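Local coordinates for uncharacterized protein YppE (Bacillus subtilis, PDB 2IM8), which is of unknown function but folds as a mainly helical bundle of four helices, a member of a bacterial family whose role is not established, at residues 23-26 / 27-31; 84-87 / 88-92; 68-71 / 72-76; 52-55 / 56-60. All coordinates share one frame; numbering follows the deposited sequence.

Contact 1: 23-26 / 27-31; sequences RYQE and GKNSN
Lys-28 lays its aliphatic chain across one face of the Tyr-24 ring, one helical turn further along. Its CG stands over that face in a CH-pi contact, 4.2 Å from the ring centroid and 19° off the normal, displaced toward the rim rather than centred. The chain bends at chi2 and then runs on extended toward the phenol end, where CE comes within 3.1 Å of Tyr-24 OH. The two side chains cross at a slant. Tyr-24 reaches this place with CG anti to the backbone N (chi1 172°), and its hydroxyl is bonded beyond the contact, to the carbonyl of Ile-94. The ammonium of Lys-28 finds weak hydrogen bonds there too, with the carbonyls of His-92 and Ile-94, while Phe-99 stacks on the Tyr-24 ring.

This is the last turn of helix 3-29, in a bundle of four helices. The i to i+4 bonding holds to the end: Gly-27 N donates to Arg-23 O, Lys-28 N to Tyr-24 O, and Asn-29 N to Gln-25 O at 3.0 Å. Ser-30 N makes the final bond, a fairly straight one to Glu-26 O, although Ser-30 has itself left helical geometry.

On the exposed side, Gln-25 brings its CG to 3.7 Å from Asn-29 OD1, the two amide planes turned 60° apart. Glu-26 bends back at chi2 instead, which brings OE2 to 3.6 Å from the CB of Ser-30.

Contact 2: 84-87 / 88-92; sequences ELVL and QSYVH
Leu-87 meets Val-91 one turn on, its CG 4.0 Å from Val-91 CG2. Leu-87 CD1 lies near both methyls of Val-91, whereas CD2 faces the amide end of Gln-88. The Leu-87 carbonyl is gripped twice: Val-91 N approaches in the carbonyl plane, and Tyr-90 N, at 3.0 Å, comes from above it, 52° out of the plane.

Gln-88 looks back along the helix. Its N donates to Glu-84 O at 2.8 Å in a nearly straight bond, and its CG packs 3.9 Å from Glu-84 CG. The chain bends at chi2, and the amide plane lies 85° from that of the Glu-84 carboxylate. The Gln-88 OE1 accepts from the backbone N atoms of His-93 and Ile-94, just past the point where helix 72-91 ends and His-92 turns to positive phi.

Ser-89 folds its hydroxyl over its own helix, chi1 71°, and OG donates to Val-86 O at 2.6 Å. Ser-89 N makes only weak bonds, to Leu-85 O and Val-86 O. Tyr-90 lies side by side with Val-86 and meets Tyr-34 edge-to-face. Since OG spends its proton on Val-86 O, it is left to act as acceptor for Arg-23 NH1, so the final turn is joined to helix 3-29 through a buried hydroxyl.

Contact 3: 68-71 / 72-76; sequences KYVH and KEQIE
Gln-74 reaches back from the first turn of helix 72-91 to the loop before it, and its amide is occupied at both ends. OE1 accepts from His-71 N at 3.2 Å, the donor lying in the plane of the side-chain carbonyl and the N-H...O angle being 154°. NE2 donates to a water 2.9 Å away, and that water in turn donates to Tyr-69 O. The bond and the water bridge together fix which way round the amide sits. It gets there on an extended chain, CG anti to the backbone N (chi1 -177°), and crosses Val-70 at about a right angle, with OE1 3.4 Å from Val-70 CG2.

His-71 is the N-cap residue of the helix, and the grip of the glutamine three residues on upon its backbone N is the reciprocal, side-chain-to-backbone half of a capping box. The histidine ring leads away from the helix, so the return bond of a full box is missing. Its carbonyl begins the helical pattern, accepting from Ile-75 N at 3.2 Å in the carbonyl plane and only weakly from Gln-74 N.

Val-70 CG2 also touches Ile-75 CD1 at 3.7 Å, an apolar contact between the residue before the N-cap and the fourth after it, the placing of a hydrophobic staple. Ile-75 carries on to Trp-54, Ala-58 and Val-113, and Val-70 to Ile-62. Further back in the loop, the backbone N atoms of Lys-68 and Tyr-69 are both taken by the carboxylate of Glu-116 on helix 96-121.

Contact 4: 52-55 / 56-60; sequences ARWA and EGALE
Trp-54 offers one face of its indole to Ala-58, one turn further along helix 36-64. Its CB leaves the backbone pointing away from that next turn, and CG, anti to the backbone N, carries the ring into the interior. The six-membered ring makes the contact: Ala-58 CB sits over its face, 4.2 Å from the centroid and only 6° off the normal, in a CH-pi interaction. Within that ring CZ2 is 4.3 Å from the methyl. On the five-membered ring, NE1 turns to another helix and is hydrogen-bonded to Thr-10 OG1, which satisfies the one polar atom of this buried side chain.

The same methyl also lies 3.4 Å from Trp-54 O, the carbonyl to which Ala-58 N donates at 2.7 Å. The backbone beneath is regular. Glu-56 N bonds Ala-52 O, Gly-57 N donates to Arg-53 O, and Leu-59 N reaches Ala-55 O at 2.7 Å. Leu-59 CG folds close to that last oxygen as well, at 3.2 Å.

On the outward side the Glu-56 carboxylate is modelled very near Arg-53 O, acceptor against acceptor, on torsions far from staggered, and its placing is doubtful. The Arg-53 chain runs out extended and forms a salt bridge with Glu-49.

Inward, the Trp-54 ring lies among the other three helices of the bundle, touching Met-9 and Met-13 of helix 3-29, Ile-75 and Val-78 of helix 72-91, and Leu-110 and Val-113 of helix 96-121.

How the contacts relate
The four contacts fall into two touching pairs on opposite sides of the chain's centre. Contacts 1 and 2 sit where helices 3-29 and 72-91 end, and they meet through polar groups. Contacts 3 and 4 meet through apolar groups instead, Ile-75 CD1 coming 3.6 Å from Trp-54 CH2. Contacts 2 and 3 share helix 72-91, at its two ends, their centres about 24 Å apart. Contacts 1 and 3 have mostly exposed residues, at a helix end and a helix start; contact 2 has none exposed, and contact 4, in mid-helix, turns one face to the core and charged residues outward.

Contact 1: 23-26 / 27-31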
loop_
_atom_site.group_PDB
_atom_site.type_symbol
_atom_site.label_atom_id
_atom_site.label_comp_id
_atom_site.label_asym_id
_atom_site.label_seq_id
_atom_site.Cartn_x
_atom_site.Cartn_y
_atom_site.Cartn_z
ATOM N N ARG A 23 6.743 -2.315 -12.390
ATOM C CA ARG A 23 7.186 -1.096 -13.048
ATOM C C ARG A 23 8.627 -0.798 -12.630
ATOM O O ARG A 23 9.454 -0.405 -13.454
ATOM C CB ARG A 23 6.268 0.078 -12.691
ATOM C CG ARG A 23 6.592 1.354 -13.470
ATOM C CD ARG A 23 5.708 2.531 -13.045
ATOM N NE ARG A 23 4.302 2.241 -13.290
ATOM C CZ ARG A 23 3.420 1.949 -12.337
ATOM N NH1 ARG A 23 3.792 1.924 -11.062
ATOM N NH2 ARG A 23 2.170 1.659 -12.668
ATOM N N TYR A 24 8.919 -1.009 -11.349
ATOM C CA TYR A 24 10.249 -0.774 -10.794
ATOM C C TYR A 24 11.301 -1.626 -11.494
ATOM O O TYR A 24 12.320 -1.111 -11.954
ATOM C CB TYR A 24 10.251 -1.095 -9.295
ATOM C CG TYR A 24 11.618 -1.066 -8.646
ATOM C CD1 TYR A 24 12.225 0.140 -8.279
ATOM C CD2 TYR A 24 12.311 -2.247 -8.409
ATOM C CE1 TYR A 24 13.493 0.159 -7.693
ATOM C CE2 TYR A 24 13.574 -2.239 -7.828
ATOM C CZ TYR A 24 14.162 -1.038 -7.472
ATOM O OH TYR A 24 15.428 -1.042 -6.911
ATOM N N GLN A 25 11.043 -2.929 -11.570
ATOM C CA GLN A 25 11.959 -3.868 -12.204
ATOM C C GLN A 25 12.148 -3.527 -13.672
ATOM O O GLN A 25 13.265 -3.570 -14.182
ATOM C CB GLN A 25 11.426 -5.297 -12.069
ATOM C CG GLN A 25 12.145 -6.316 -12.944
ATOM C CD GLN A 25 11.606 -7.732 -12.776
ATOM O OE1 GLN A 25 10.393 -7.947 -12.687
ATOM N NE2 GLN A 25 12.508 -8.707 -12.750
ATOM N N GLU A 26 11.063 -3.186 -14.359
ATOM C CA GLU A 26 11.183 -2.842 -15.773
ATOM C C GLU A 26 12.023 -1.577 -15.928
ATOM O O GLU A 26 12.796 -1.446 -16.873
ATOM C CB GLU A 26 9.802 -2.640 -16.407
ATOM C CG GLU A 26 9.858 -2.336 -17.898
ATOM C CD GLU A 26 10.720 -3.336 -18.663
ATOM O OE1 GLU A 26 10.451 -4.558 -18.566
ATOM O OE2 GLU A 26 11.667 -2.898 -19.360
ATOM N N GLY A 27 11.874 -0.654 -14.986
ATOM C CA GLY A 27 12.642 0.578 -15.037
ATOM C C GLY A 27 14.126 0.356 -14.800
ATOM O O GLY A 27 14.963 1.065 -15.356
ATOM N N LYS A 28 14.463 -0.619 -13.964
ATOM C CA LYS A 28 15.865 -0.907 -13.683
ATOM C C LYS A 28 16.514 -1.579 -14.883
ATOM O O LYS A 28 17.650 -1.261 -15.246
ATOM C CB LYS A 28 15.993 -1.824 -12.466
ATOM C CG LYS A 28 15.763 -1.129 -11.138
ATOM C CD LYS A 28 16.887 -0.158 -10.833
ATOM C CE LYS A 28 16.819 0.298 -9.383
ATOM N NZ LYS A 28 18.032 1.060 -8.986
ATOM N N ASN A 29 15.779 -2.504 -15.493
ATOM C CA ASN A 29 16.272 -3.251 -16.650
ATOM C C ASN A 29 16.462 -2.373 -17.881
ATOM O O ASN A 29 17.528 -2.365 -18.491
ATOM C CB ASN A 29 15.309 -4.395 -16.980
ATOM C CG ASN A 29 15.241 -5.439 -15.879
ATOM O OD1 ASN A 29 14.419 -6.354 -15.925
ATOM N ND2 ASN A 29 16.116 -5.310 -14.883
ATOM N N SER A 30 15.414 -1.644 -18.242
ATOM C CA SER A 30 15.439 -0.766 -19.401
ATOM C C SER A 30 14.690 0.503 -19.034
ATOM O O SER A 30 13.487 0.618 -19.266
ATOM C CB SER A 30 14.764 -1.452 -20.592
ATOM O OG SER A 30 14.926 -0.692 -21.776
ATOM N N ASN A 31 15.425 1.452 -18.463
ATOM C CA ASN A 31 14.871 2.720 -18.014
ATOM C C ASN A 31 13.997 3.478 -19.004
ATOM O O ASN A 31 14.278 3.498 -20.205
ATOM C CB ASN A 31 16.000 3.651 -17.576
ATOM C CG ASN A 31 15.492 5.003 -17.154
ATOM O OD1 ASN A 31 15.125 5.207 -15.995
ATOM N ND2 ASN A 31 15.435 5.936 -18.101
#

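Contact 2: 84-87 / 88-92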
loop_
_atom_site.group_PDB
_atom_site.type_symbol
_atom_site.label_atom_id
_atom_site.label_comp_id
_atom_site.label_asym_id
_atom_site.label_seq_id
_atom_site.Cartn_x
_atom_site.Cartn_y
_atom_site.Cartn_z
ATOM N N GLU A 84 6.691 5.642 -0.763
ATOM C CA GLU A 84 8.034 5.529 -1.322
ATOM C C GLU A 84 7.953 4.521 -2.468
ATOM O O GLU A 84 8.498 4.753 -3.549
ATOM C CB GLU A 84 9.041 5.059 -0.276
ATOM C CG GLU A 84 10.391 4.665 -0.887
ATOM C CD GLU A 84 11.496 4.444 0.130
ATOM O OE1 GLU A 84 11.201 4.013 1.267
ATOM O OE2 GLU A 84 12.672 4.688 -0.231
ATOM N N LEU A 85 7.257 3.410 -2.221
ATOM C CA LEU A 85 7.086 2.360 -3.222
ATOM C C LEU A 85 6.501 2.956 -4.502
ATOM O O LEU A 85 6.982 2.669 -5.600
ATOM C CB LEU A 85 6.187 1.244 -2.657
ATOM C CG LEU A 85 5.267 0.332 -3.492
ATOM C CD1 LEU A 85 5.809 0.069 -4.891
ATOM C CD2 LEU A 85 5.081 -0.977 -2.716
ATOM N N VAL A 86 5.487 3.805 -4.361
ATOM C CA VAL A 86 4.875 4.418 -5.534
ATOM C C VAL A 86 5.858 5.294 -6.313
ATOM O O VAL A 86 6.037 5.118 -7.519
ATOM C CB VAL A 86 3.634 5.247 -5.155
ATOM C CG1 VAL A 86 3.137 6.026 -6.377
ATOM C CG2 VAL A 86 2.532 4.316 -4.648
ATOM N N LEU A 87 6.506 6.231 -5.636
ATOM C CA LEU A 87 7.471 7.102 -6.312
ATOM C C LEU A 87 8.593 6.307 -6.979
ATOM O O LEU A 87 8.941 6.530 -8.150
ATOM C CB LEU A 87 8.091 8.084 -5.311
ATOM C CG LEU A 87 9.197 8.993 -5.871
ATOM C CD1 LEU A 87 8.689 9.814 -7.064
ATOM C CD2 LEU A 87 9.697 9.909 -4.754
ATOM N N GLN A 88 9.177 5.384 -6.227
ATOM C CA GLN A 88 10.289 4.607 -6.760
ATOM C C GLN A 88 9.919 3.698 -7.929
ATOM O O GLN A 88 10.783 3.338 -8.732
ATOM C CB GLN A 88 10.946 3.813 -5.635
ATOM C CG GLN A 88 11.579 4.705 -4.552
ATOM C CD GLN A 88 12.631 5.660 -5.100
ATOM O OE1 GLN A 88 13.453 5.288 -5.944
ATOM N NE2 GLN A 88 12.616 6.897 -4.613
ATOM N N SER A 89 8.647 3.336 -8.050
ATOM C CA SER A 89 8.243 2.490 -9.168
ATOM C C SER A 89 8.503 3.273 -10.458
ATOM O O SER A 89 8.802 2.693 -11.493
ATOM C CB SER A 89 6.764 2.095 -9.066
ATOM O OG SER A 89 5.890 3.187 -9.311
ATOM N N TYR A 90 8.408 4.599 -10.372
ATOM C CA TYR A 90 8.638 5.464 -11.530
ATOM C C TYR A 90 10.081 5.913 -11.700
ATOM O O TYR A 90 10.600 5.880 -12.809
ATOM C CB TYR A 90 7.750 6.705 -11.444
ATOM C CG TYR A 90 6.287 6.366 -11.507
ATOM C CD1 TYR A 90 5.675 6.088 -12.727
ATOM C CD2 TYR A 90 5.529 6.272 -10.344
ATOM C CE1 TYR A 90 4.335 5.720 -12.790
ATOM C CE2 TYR A 90 4.191 5.905 -10.392
ATOM C CZ TYR A 90 3.603 5.630 -11.625
ATOM O OH TYR A 90 2.283 5.276 -11.696
ATOM N N VAL A 91 10.722 6.326 -10.603
ATOM C CA VAL A 91 12.101 6.819 -10.662
ATOM C C VAL A 91 13.185 5.787 -10.314
ATOM O O VAL A 91 14.363 5.985 -10.622
ATOM C CB VAL A 91 12.267 8.073 -9.756
ATOM C CG1 VAL A 91 11.262 9.131 -10.172
ATOM C CG2 VAL A 91 12.066 7.706 -8.297
ATOM N N HIS A 92 12.774 4.702 -9.661
ATOM C CA HIS A 92 13.656 3.594 -9.281
ATOM C C HIS A 92 15.094 3.922 -8.877
ATOM O O HIS A 92 16.040 3.299 -9.364
ATOM C CB HIS A 92 13.683 2.561 -10.412
ATOM C CG HIS A 92 14.097 3.124 -11.739
ATOM N ND1 HIS A 92 15.409 3.418 -12.051
ATOM C CD2 HIS A 92 13.369 3.445 -12.833
ATOM C CE1 HIS A 92 15.468 3.894 -13.282
ATOM N NE2 HIS A 92 14.245 3.922 -13.778
#

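Contact 3: 68-71 / 72-76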
loop_
_atom_site.group_PDB
_atom_site.type_symbol
_atom_site.label_atom_id
_atom_site.label_comp_id
_atom_site.label_asym_id
_atom_site.label_seq_id
_atom_site.Cartn_x
_atom_site.Cartn_y
_atom_site.Cartn_z
ATOM N N LYS A 68 -6.971 -9.841 16.187
ATOM C CA LYS A 68 -5.992 -10.824 16.625
ATOM C C LYS A 68 -4.575 -10.599 16.083
ATOM O O LYS A 68 -3.603 -10.658 16.838
ATOM C CB LYS A 68 -6.487 -12.217 16.220
ATOM C CG LYS A 68 -5.599 -13.384 16.619
ATOM C CD LYS A 68 -5.668 -13.699 18.108
ATOM C CE LYS A 68 -4.596 -12.961 18.889
ATOM N NZ LYS A 68 -4.594 -13.355 20.328
ATOM N N TYR A 69 -4.457 -10.317 14.788
ATOM C CA TYR A 69 -3.140 -10.153 14.176
ATOM C C TYR A 69 -2.725 -8.802 13.590
ATOM O O TYR A 69 -1.711 -8.728 12.901
ATOM C CB TYR A 69 -2.946 -11.216 13.095
ATOM C CG TYR A 69 -3.137 -12.631 13.582
ATOM C CD1 TYR A 69 -2.552 -13.067 14.768
ATOM C CD2 TYR A 69 -3.867 -13.549 12.832
ATOM C CE1 TYR A 69 -2.685 -14.386 15.198
ATOM C CE2 TYR A 69 -4.008 -14.869 13.248
ATOM C CZ TYR A 69 -3.413 -15.280 14.434
ATOM O OH TYR A 69 -3.547 -16.584 14.847
ATOM N N VAL A 70 -3.478 -7.737 13.844
ATOM C CA VAL A 70 -3.090 -6.425 13.319
ATOM C C VAL A 70 -3.188 -5.359 14.404
ATOM O O VAL A 70 -4.187 -5.288 15.117
ATOM C CB VAL A 70 -3.978 -5.996 12.126
ATOM C CG1 VAL A 70 -5.428 -5.918 12.559
ATOM C CG2 VAL A 70 -3.520 -4.648 11.593
ATOM N N HIS A 71 -2.149 -4.536 14.524
ATOM C CA HIS A 71 -2.127 -3.474 15.526
ATOM C C HIS A 71 -1.822 -2.097 14.937
ATOM O O HIS A 71 -1.353 -1.989 13.803
ATOM C CB HIS A 71 -1.123 -3.832 16.620
ATOM C CG HIS A 71 -1.461 -5.103 17.331
ATOM N ND1 HIS A 71 -2.616 -5.255 18.069
ATOM C CD2 HIS A 71 -0.834 -6.302 17.362
ATOM C CE1 HIS A 71 -2.689 -6.494 18.522
ATOM N NE2 HIS A 71 -1.620 -7.151 18.106
ATOM N N LYS A 72 -2.083 -1.054 15.723
ATOM C CA LYS A 72 -1.893 0.334 15.298
ATOM C C LYS A 72 -0.562 0.698 14.626
ATOM O O LYS A 72 -0.548 1.258 13.524
ATOM C CB LYS A 72 -2.122 1.266 16.495
ATOM C CG LYS A 72 -2.328 2.729 16.114
ATOM C CD LYS A 72 -2.259 3.653 17.328
ATOM C CE LYS A 72 -0.830 3.779 17.858
ATOM N NZ LYS A 72 -0.709 4.843 18.902
ATOM N N GLU A 73 0.555 0.409 15.290
ATOM C CA GLU A 73 1.864 0.749 14.738
ATOM C C GLU A 73 2.059 0.189 13.335
ATOM O O GLU A 73 2.651 0.828 12.469
ATOM C CB GLU A 73 2.981 0.227 15.645
ATOM C CG GLU A 73 2.950 0.788 17.047
ATOM C CD GLU A 73 1.989 0.053 17.962
ATOM O OE1 GLU A 73 1.233 -0.827 17.482
ATOM O OE2 GLU A 73 1.994 0.366 19.169
ATOM N N GLN A 74 1.561 -1.021 13.132
ATOM C CA GLN A 74 1.663 -1.704 11.854
ATOM C C GLN A 74 0.897 -0.908 10.795
ATOM O O GLN A 74 1.408 -0.648 9.707
ATOM C CB GLN A 74 1.086 -3.107 12.029
ATOM C CG GLN A 74 1.138 -4.042 10.858
ATOM C CD GLN A 74 0.658 -5.422 11.273
ATOM O OE1 GLN A 74 -0.258 -5.547 12.094
ATOM N NE2 GLN A 74 1.267 -6.460 10.717
ATOM N N ILE A 75 -0.320 -0.500 11.133
ATOM C CA ILE A 75 -1.139 0.264 10.201
ATOM C C ILE A 75 -0.466 1.587 9.867
ATOM O O ILE A 75 -0.326 1.941 8.698
ATOM C CB ILE A 75 -2.548 0.541 10.779
ATOM C CG1 ILE A 75 -3.320 -0.778 10.920
ATOM C CG2 ILE A 75 -3.316 1.488 9.856
ATOM C CD1 ILE A 75 -3.489 -1.523 9.605
ATOM N N GLU A 76 -0.034 2.302 10.900
ATOM C CA GLU A 76 0.620 3.600 10.724
ATOM C C GLU A 76 1.879 3.581 9.846
ATOM O O GLU A 76 2.159 4.550 9.137
ATOM C CB GLU A 76 0.950 4.199 12.098
ATOM C CG GLU A 76 -0.281 4.474 12.957
ATOM C CD GLU A 76 0.066 5.037 14.332
ATOM O OE1 GLU A 76 0.893 4.424 15.044
ATOM O OE2 GLU A 76 -0.498 6.088 14.702
HETATM O O HOH W 1 0.513 -9.043 11.697
#

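Contact 4: 52-55 / 56-60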
loop_
_atom_site.group_PDB
_atom_site.type_symbol
_atom_site.label_atom_id
_atom_site.label_comp_id
_atom_site.label_asym_id
_atom_site.label_seq_id
_atom_site.Cartn_x
_atom_site.Cartn_y
_atom_site.Cartn_z
ATOM N N ALA A 52 -4.319 7.267 3.052
ATOM C CA ALA A 52 -4.856 7.967 4.222
ATOM C C ALA A 52 -6.245 7.463 4.610
ATOM O O ALA A 52 -6.517 7.200 5.783
ATOM C CB ALA A 52 -4.894 9.482 3.952
ATOM N N ARG A 53 -7.124 7.321 3.623
ATOM C CA ARG A 53 -8.483 6.840 3.870
ATOM C C ARG A 53 -8.464 5.389 4.346
ATOM O O ARG A 53 -9.279 4.987 5.175
ATOM C CB ARG A 53 -9.311 6.955 2.590
ATOM C CG ARG A 53 -9.391 8.380 2.066
ATOM C CD ARG A 53 -9.964 8.441 0.670
ATOM N NE ARG A 53 -9.823 9.785 0.115
ATOM C CZ ARG A 53 -10.168 10.128 -1.122
ATOM N NH1 ARG A 53 -10.680 9.221 -1.946
ATOM N NH2 ARG A 53 -9.999 11.380 -1.538
ATOM N N TRP A 54 -7.531 4.609 3.809
ATOM C CA TRP A 54 -7.396 3.207 4.181
ATOM C C TRP A 54 -6.978 3.116 5.646
ATOM O O TRP A 54 -7.594 2.398 6.425
ATOM C CB TRP A 54 -6.341 2.524 3.307
ATOM C CG TRP A 54 -6.077 1.119 3.705
ATOM C CD1 TRP A 54 -6.821 0.016 3.383
ATOM C CD2 TRP A 54 -5.003 0.656 4.528
ATOM N NE1 TRP A 54 -6.269 -1.106 3.955
ATOM C CE2 TRP A 54 -5.153 -0.739 4.665
ATOM C CE3 TRP A 54 -3.925 1.288 5.166
ATOM C CZ2 TRP A 54 -4.264 -1.520 5.415
ATOM C CZ3 TRP A 54 -3.040 0.518 5.913
ATOM C CH2 TRP A 54 -3.215 -0.873 6.031
ATOM N N ALA A 55 -5.924 3.850 6.005
ATOM C CA ALA A 55 -5.417 3.854 7.376
ATOM C C ALA A 55 -6.501 4.230 8.388
ATOM O O ALA A 55 -6.652 3.573 9.424
ATOM C CB ALA A 55 -4.227 4.818 7.497
ATOM N N GLU A 56 -7.254 5.284 8.092
ATOM C CA GLU A 56 -8.315 5.708 8.993
ATOM C C GLU A 56 -9.331 4.583 9.159
ATOM O O GLU A 56 -9.816 4.339 10.256
ATOM C CB GLU A 56 -8.984 6.996 8.473
ATOM C CG GLU A 56 -10.508 6.976 8.425
ATOM C CD GLU A 56 -11.042 6.703 7.020
ATOM O OE1 GLU A 56 -10.781 7.523 6.107
ATOM O OE2 GLU A 56 -11.721 5.670 6.827
ATOM N N GLY A 57 -9.640 3.884 8.071
ATOM C CA GLY A 57 -10.593 2.791 8.152
ATOM C C GLY A 57 -9.995 1.608 8.900
ATOM O O GLY A 57 -10.667 0.970 9.714
ATOM N N ALA A 58 -8.726 1.318 8.621
ATOM C CA ALA A 58 -8.026 0.217 9.278
ATOM C C ALA A 58 -7.972 0.482 10.775
ATOM O O ALA A 58 -8.260 -0.405 11.578
ATOM C CB ALA A 58 -6.597 0.069 8.715
ATOM N N LEU A 59 -7.602 1.703 11.152
ATOM C CA LEU A 59 -7.536 2.045 12.567
ATOM C C LEU A 59 -8.911 1.921 13.231
ATOM O O LEU A 59 -9.018 1.455 14.369
ATOM C CB LEU A 59 -6.986 3.456 12.743
ATOM C CG LEU A 59 -5.502 3.603 12.392
ATOM C CD1 LEU A 59 -5.117 5.066 12.470
ATOM C CD2 LEU A 59 -4.650 2.755 13.350
ATOM N N GLU A 60 -9.960 2.340 12.528
ATOM C CA GLU A 60 -11.316 2.230 13.068
ATOM C C GLU A 60 -11.604 0.750 13.327
ATOM O O GLU A 60 -12.110 0.375 14.384
ATOM C CB GLU A 60 -12.350 2.774 12.073
ATOM C CG GLU A 60 -12.391 4.291 11.966
ATOM C CD GLU A 60 -13.507 4.778 11.061
ATOM O OE1 GLU A 60 -14.664 4.334 11.249
ATOM O OE2 GLU A 60 -13.230 5.610 10.168
#